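Local coordinates for protein aminopeptidase N (Francisella tularensis subsp. tularensis, PDB 5DLL) that removes N-terminal amino acids from peptides as a zinc-dependent M1-family aminopeptidase, probably in the turnover of intracellular peptides, at residues F35-S40 with L201-L206; Y683-S688 with D695-L700. One frame throughout, in Å; residues are numbered along the deposited sequence.

In the fold
From the N terminus, the chain first passes through the mixed sheet that includes strand 26-36, and contact 1 is set up where that strand ends. It closes some 160 residues later, when strand 201-204 of a separate antiparallel sheet reaches the first; the excursion contains strands and loops but no helix. Contact 1 thus joins two sheets near the N-terminal end of the fold. The chain then runs through the zinc-bearing peptidase domain and an Ig-like region before entering the C-terminal helical array. There contact 2 closes a short turn between helices 668-685 and 691-703. The two contacts follow in series, neither enclosing nor crossing the other, with centres about 55 Å apart.

Contact 1 of 2, residues F35-S40 with L201-L206; sequences FELDES and LVAGDL
One face of the Phe35 ring is covered by a methyl of Leu201: CD1 sits 3.8 Å from the ring centroid and only 15° off the ring normal, a CH-pi contact. The methyl is displaced from the centre toward the CG side of the rim, so its shortest approach is Leu201 CD1 to Phe35 CG, 3.7 Å, with Phe35 CD1 and CD2 close behind. The two side chains come from opposite directions: Leu201 reaches out with CG anti to its backbone N (chi1 175°), while the Phe35 ring is swung beside its own backbone N (chi1 -72°), which turns a face to Leu201. Val155, Ile140 and Val44 also touch the Phe35 side chain.

Two residues further along both segments a second apolar pair follows. Leu37 CD1 meets Ala203 CB at 3.4 Å, methyl against methyl. Leu37 and Ala203 have their CA atoms 8.7 Å apart, and no hydrogen bond joins the segments; the end of strand 26-36 and the residue after it face strand 201-204 through side chains. Strand 150-160, the parallel neighbour of strand 26-36, contributes Ile157, which touches both Leu37 and Leu201.

Beyond Leu37 the chain turns away. Asp38 OD2 accepts from Ser40 N in an Asx turn, the donor lying well above the carboxylate plane, and also from Lys41 N; this leads into strand 42-52.

The contact lies away from the zinc site but near the bound sodium ion, about 8 Å from the Phe35 side chain and bound in part by Val44. All four touching residues are buried and apolar, which implies that these two sheets are held here by dispersion and exclusion of water, to which the CH-pi contact adds a modest preference for the ring face.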
loop_
_atom_site.group_PDB
_atom_site.type_symbol
_atom_site.label_atom_id
_atom_site.label_comp_id
_atom_site.label_asym_id
_atom_site.label_seq_id
_atom_site.Cartn_x
_atom_site.Cartn_y
_atom_site.Cartn_z
ATOM N N PHE A 35 -27.556 -14.424 15.509
ATOM C CA PHE A 35 -26.817 -13.737 16.565
ATOM C C PHE A 35 -27.788 -13.070 17.537
ATOM O O PHE A 35 -28.565 -12.190 17.144
ATOM C CB PHE A 35 -25.886 -12.674 15.979
ATOM C CG PHE A 35 -24.692 -13.236 15.255
ATOM C CD1 PHE A 35 -24.804 -13.691 13.945
ATOM C CD2 PHE A 35 -23.448 -13.285 15.872
ATOM C CE1 PHE A 35 -23.705 -14.198 13.271
ATOM C CE2 PHE A 35 -22.344 -13.794 15.204
ATOM C CZ PHE A 35 -22.475 -14.250 13.901
ATOM N N GLU A 36 -27.742 -13.503 18.797
ATOM C CA GLU A 36 -28.476 -12.854 19.873
ATOM C C GLU A 36 -27.489 -12.019 20.674
ATOM O O GLU A 36 -26.869 -12.506 21.617
ATOM C CB GLU A 36 -29.160 -13.891 20.753
ATOM C CG GLU A 36 -30.050 -14.827 19.961
ATOM C CD GLU A 36 -30.910 -15.699 20.840
ATOM O OE1 GLU A 36 -30.897 -16.929 20.635
ATOM O OE2 GLU A 36 -31.597 -15.156 21.732
ATOM N N LEU A 37 -27.350 -10.758 20.276
ATOM C CA LEU A 37 -26.299 -9.893 20.791
ATOM C C LEU A 37 -26.475 -9.528 22.262
ATOM O O LEU A 37 -27.566 -9.148 22.706
ATOM C CB LEU A 37 -26.196 -8.610 19.955
ATOM C CG LEU A 37 -25.774 -8.770 18.493
ATOM C CD1 LEU A 37 -25.581 -7.401 17.859
ATOM C CD2 LEU A 37 -24.504 -9.602 18.360
ATOM N N ASP A 38 -25.377 -9.658 22.999
ATOM C CA ASP A 38 -25.287 -9.219 24.381
ATOM C C ASP A 38 -23.823 -8.931 24.702
ATOM O O ASP A 38 -22.917 -9.548 24.132
ATOM C CB ASP A 38 -25.836 -10.288 25.328
ATOM C CG ASP A 38 -25.873 -9.820 26.774
ATOM O OD1 ASP A 38 -26.562 -8.816 27.061
ATOM O OD2 ASP A 38 -25.206 -10.454 27.619
ATOM N N GLU A 39 -23.607 -7.982 25.607
ATOM C CA GLU A 39 -22.271 -7.606 26.057
ATOM C C GLU A 39 -21.450 -8.823 26.522
ATOM O O GLU A 39 -20.313 -9.001 26.089
ATOM C CB GLU A 39 -22.395 -6.566 27.178
ATOM C CG GLU A 39 -21.080 -6.068 27.759
ATOM C CD GLU A 39 -21.282 -5.176 28.972
ATOM O OE1 GLU A 39 -20.633 -5.423 30.015
ATOM O OE2 GLU A 39 -22.099 -4.233 28.887
ATOM N N SER A 40 -22.042 -9.661 27.378
ATOM C CA SER A 40 -21.336 -10.789 28.011
ATOM C C SER A 40 -21.576 -12.142 27.341
ATOM O O SER A 40 -20.648 -12.932 27.170
ATOM C CB SER A 40 -21.763 -10.918 29.477
ATOM O OG SER A 40 -21.552 -9.715 30.188
ATOM N N LEU A 201 -20.013 -8.527 10.762
ATOM C CA LEU A 201 -21.204 -8.096 11.482
ATOM C C LEU A 201 -20.891 -6.784 12.189
ATOM O O LEU A 201 -19.801 -6.618 12.734
ATOM C CB LEU A 201 -21.623 -9.157 12.502
ATOM C CG LEU A 201 -22.801 -8.807 13.432
ATOM C CD1 LEU A 201 -23.619 -10.048 13.771
ATOM C CD2 LEU A 201 -22.350 -8.098 14.706
ATOM N N VAL A 202 -21.843 -5.856 12.171
ATOM C CA VAL A 202 -21.731 -4.604 12.922
ATOM C C VAL A 202 -23.080 -4.233 13.528
ATOM O O VAL A 202 -24.110 -4.305 12.857
ATOM C CB VAL A 202 -21.264 -3.440 12.028
ATOM C CG1 VAL A 202 -21.280 -2.126 12.807
ATOM C CG2 VAL A 202 -19.883 -3.720 11.449
ATOM N N ALA A 203 -23.063 -3.825 14.794
ATOM C CA ALA A 203 -24.268 -3.365 15.480
ATOM C C ALA A 203 -23.941 -2.188 16.393
ATOM O O ALA A 203 -23.043 -2.281 17.233
ATOM C CB ALA A 203 -24.890 -4.497 16.280
ATOM N N GLY A 204 -24.670 -1.086 16.233
ATOM C CA GLY A 204 -24.409 0.112 17.025
ATOM C C GLY A 204 -25.374 1.249 16.781
ATOM O O GLY A 204 -26.313 1.128 15.996
ATOM N N ASP A 205 -25.131 2.356 17.475
ATOM C CA ASP A 205 -25.858 3.604 17.264
ATOM C C ASP A 205 -25.011 4.502 16.345
ATOM O O ASP A 205 -24.170 5.282 16.807
ATOM C CB ASP A 205 -26.123 4.270 18.621
ATOM C CG ASP A 205 -27.136 5.399 18.549
ATOM O OD1 ASP A 205 -27.522 5.811 17.434
ATOM O OD2 ASP A 205 -27.545 5.883 19.629
ATOM N N LEU A 206 -25.228 4.369 15.038
ATOM C CA LEU A 206 -24.397 5.042 14.039
ATOM C C LEU A 206 -25.204 5.936 13.111
ATOM O O LEU A 206 -26.279 5.552 12.643
ATOM C CB LEU A 206 -23.646 4.009 13.194
ATOM C CG LEU A 206 -22.597 3.170 13.929
ATOM C CD1 LEU A 206 -22.070 2.070 13.023
ATOM C CD2 LEU A 206 -21.454 4.038 14.439
#

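Contact 2 of 2, residues Y683-S688 with D695-L700; sequences YLMNAS and DLAQQL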
loop_
_atom_site.group_PDB
_atom_site.type_symbol
_atom_site.label_atom_id
_atom_site.label_comp_id
_atom_site.label_asym_id
_atom_site.label_seq_id
_atom_site.Cartn_x
_atom_site.Cartn_y
_atom_site.Cartn_z
ATOM N N TYR A 683 12.715 26.051 -4.961
ATOM C CA TYR A 683 13.927 26.547 -5.613
ATOM C C TYR A 683 14.151 28.042 -5.382
ATOM O O TYR A 683 15.289 28.504 -5.387
ATOM C CB TYR A 683 13.901 26.249 -7.109
ATOM C CG TYR A 683 14.337 24.848 -7.449
ATOM C CD1 TYR A 683 15.690 24.522 -7.528
ATOM C CD2 TYR A 683 13.401 23.847 -7.696
ATOM C CE1 TYR A 683 16.097 23.237 -7.845
ATOM C CE2 TYR A 683 13.797 22.561 -8.015
ATOM C CZ TYR A 683 15.145 22.260 -8.089
ATOM O OH TYR A 683 15.541 20.980 -8.402
ATOM N N LEU A 684 13.073 28.796 -5.180
ATOM C CA LEU A 684 13.190 30.214 -4.837
ATOM C C LEU A 684 13.763 30.427 -3.423
ATOM O O LEU A 684 14.391 31.460 -3.149
ATOM C CB LEU A 684 11.832 30.916 -4.985
ATOM C CG LEU A 684 11.244 30.967 -6.406
ATOM C CD1 LEU A 684 9.827 31.531 -6.381
ATOM C CD2 LEU A 684 12.128 31.763 -7.364
ATOM N N MET A 685 13.553 29.446 -2.542
ATOM C CA MET A 685 14.088 29.482 -1.172
ATOM C C MET A 685 15.509 28.933 -1.080
ATOM O O MET A 685 16.303 29.397 -0.265
ATOM C CB MET A 685 13.181 28.702 -0.227
ATOM C CG MET A 685 11.824 29.347 -0.019
ATOM S SD MET A 685 11.926 30.906 0.883
ATOM C CE MET A 685 10.222 31.045 1.407
ATOM N N ASN A 686 15.829 27.953 -1.918
ATOM C CA ASN A 686 17.199 27.457 -2.022
ATOM C C ASN A 686 18.130 28.383 -2.824
ATOM O O ASN A 686 19.285 28.039 -3.073
ATOM C CB ASN A 686 17.206 26.050 -2.619
ATOM C CG ASN A 686 16.538 25.038 -1.717
ATOM O OD1 ASN A 686 15.489 24.485 -2.050
ATOM N ND2 ASN A 686 17.134 24.800 -0.556
ATOM N N ALA A 687 17.630 29.550 -3.229
ATOM C CA ALA A 687 18.460 30.571 -3.857
ATOM C C ALA A 687 19.345 31.268 -2.824
ATOM O O ALA A 687 19.068 31.214 -1.624
ATOM C CB ALA A 687 17.582 31.590 -4.563
ATOM N N SER A 688 20.402 31.922 -3.304
ATOM C CA SER A 688 21.308 32.693 -2.446
ATOM C C SER A 688 20.631 33.919 -1.825
ATOM O O SER A 688 21.009 34.341 -0.735
ATOM C CB SER A 688 22.551 33.130 -3.222
ATOM O OG SER A 688 23.333 32.013 -3.599
ATOM N N ASP A 695 8.787 36.331 0.100
ATOM C CA ASP A 695 7.635 37.211 -0.070
ATOM C C ASP A 695 6.472 36.451 -0.693
ATOM O O ASP A 695 5.326 36.624 -0.282
ATOM C CB ASP A 695 8.006 38.429 -0.921
ATOM C CG ASP A 695 9.096 39.278 -0.282
ATOM O OD1 ASP A 695 9.365 39.100 0.928
ATOM O OD2 ASP A 695 9.691 40.116 -0.995
ATOM N N LEU A 696 6.783 35.599 -1.670
ATOM C CA LEU A 696 5.774 34.772 -2.340
ATOM C C LEU A 696 5.211 33.691 -1.419
ATOM O O LEU A 696 4.015 33.396 -1.463
ATOM C CB LEU A 696 6.351 34.118 -3.606
ATOM C CG LEU A 696 6.644 35.038 -4.799
ATOM C CD1 LEU A 696 7.339 34.263 -5.911
ATOM C CD2 LEU A 696 5.372 35.695 -5.314
ATOM N N ALA A 697 6.080 33.100 -0.599
ATOM C CA ALA A 697 5.667 32.081 0.369
ATOM C C ALA A 697 4.795 32.683 1.465
ATOM O O ALA A 697 3.801 32.083 1.880
ATOM C CB ALA A 697 6.886 31.412 0.976
ATOM N N GLN A 698 5.177 33.874 1.923
ATOM C CA GLN A 698 4.456 34.578 2.979
ATOM C C GLN A 698 3.036 34.961 2.546
ATOM O O GLN A 698 2.103 34.884 3.349
ATOM C CB GLN A 698 5.241 35.824 3.413
ATOM C CG GLN A 698 4.632 36.590 4.582
ATOM C CD GLN A 698 4.548 35.759 5.848
ATOM O OE1 GLN A 698 5.555 35.250 6.338
ATOM N NE2 GLN A 698 3.340 35.620 6.385
ATOM N N GLN A 699 2.875 35.372 1.289
ATOM C CA GLN A 699 1.554 35.723 0.767
ATOM C C GLN A 699 0.696 34.477 0.583
ATOM O O GLN A 699 -0.463 34.454 0.999
ATOM C CB GLN A 699 1.662 36.495 -0.553
ATOM C CG GLN A 699 2.220 37.906 -0.410
ATOM C CD GLN A 699 1.384 38.789 0.505
ATOM O OE1 GLN A 699 0.196 39.015 0.258
ATOM N NE2 GLN A 699 2.005 39.297 1.567
ATOM N N LEU A 700 1.272 33.444 -0.029
ATOM C CA LEU A 700 0.578 32.171 -0.235
ATOM C C LEU A 700 0.072 31.621 1.089
ATOM O O LEU A 700 -1.053 31.126 1.181
ATOM C CB LEU A 700 1.513 31.150 -0.895
ATOM C CG LEU A 700 0.936 29.781 -1.278
ATOM C CD1 LEU A 700 -0.357 29.928 -2.066
ATOM C CD2 LEU A 700 1.958 28.986 -2.077
#
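Met685 reaches Ala697 through a bent chain: chi1 of -68° sets CG anti to the carbonyl carbon, and a second turn at chi2 (-68°) is followed by an extended chi3 (-162°) that carries CE across to the other helix. The CB of Leu684 already points at the facing segment. Together they join the end of helix 668-685 to helix 691-703, two successive helices linked by a short turn, a helical hairpin in the C-terminal array of ARM-like repeats.

The contact consists of two apolar pairs in matching order. Leu684 CD1 touches Leu696 CD1 at 3.7 Å, the two leucine side chains running obliquely across one another and each using one branch of its fork. One residue on along both segments comes the pair of Met685 and Ala697. Where the leucines share the span between them, this second pair is lopsided: the long thioether chain supplies nearly all the reach. The CA atoms of Leu684 and Leu696 are 9.1 Å apart, those of Met685 and Ala697 8.9 Å, and no hydrogen bond joins the two segments, so side chains alone make the contact.

Neighbouring helices complete the surroundings. Helix 648-658 lines the leucine pair, with Trp651 on Leu684 and Leu652 on Leu696, while Leu717 of helix 707-717 touches Ala697. At the turn, Met685 O accepts a hydrogen bond from Gln690 NE2. Helix 691-703 keeps its regular hydrogen bonding through the contact, as from Leu700 N to Leu696 O (3.1 Å). The second pair meets methyl to methyl, Met685 CE lying 3.4 Å from Ala697 CB.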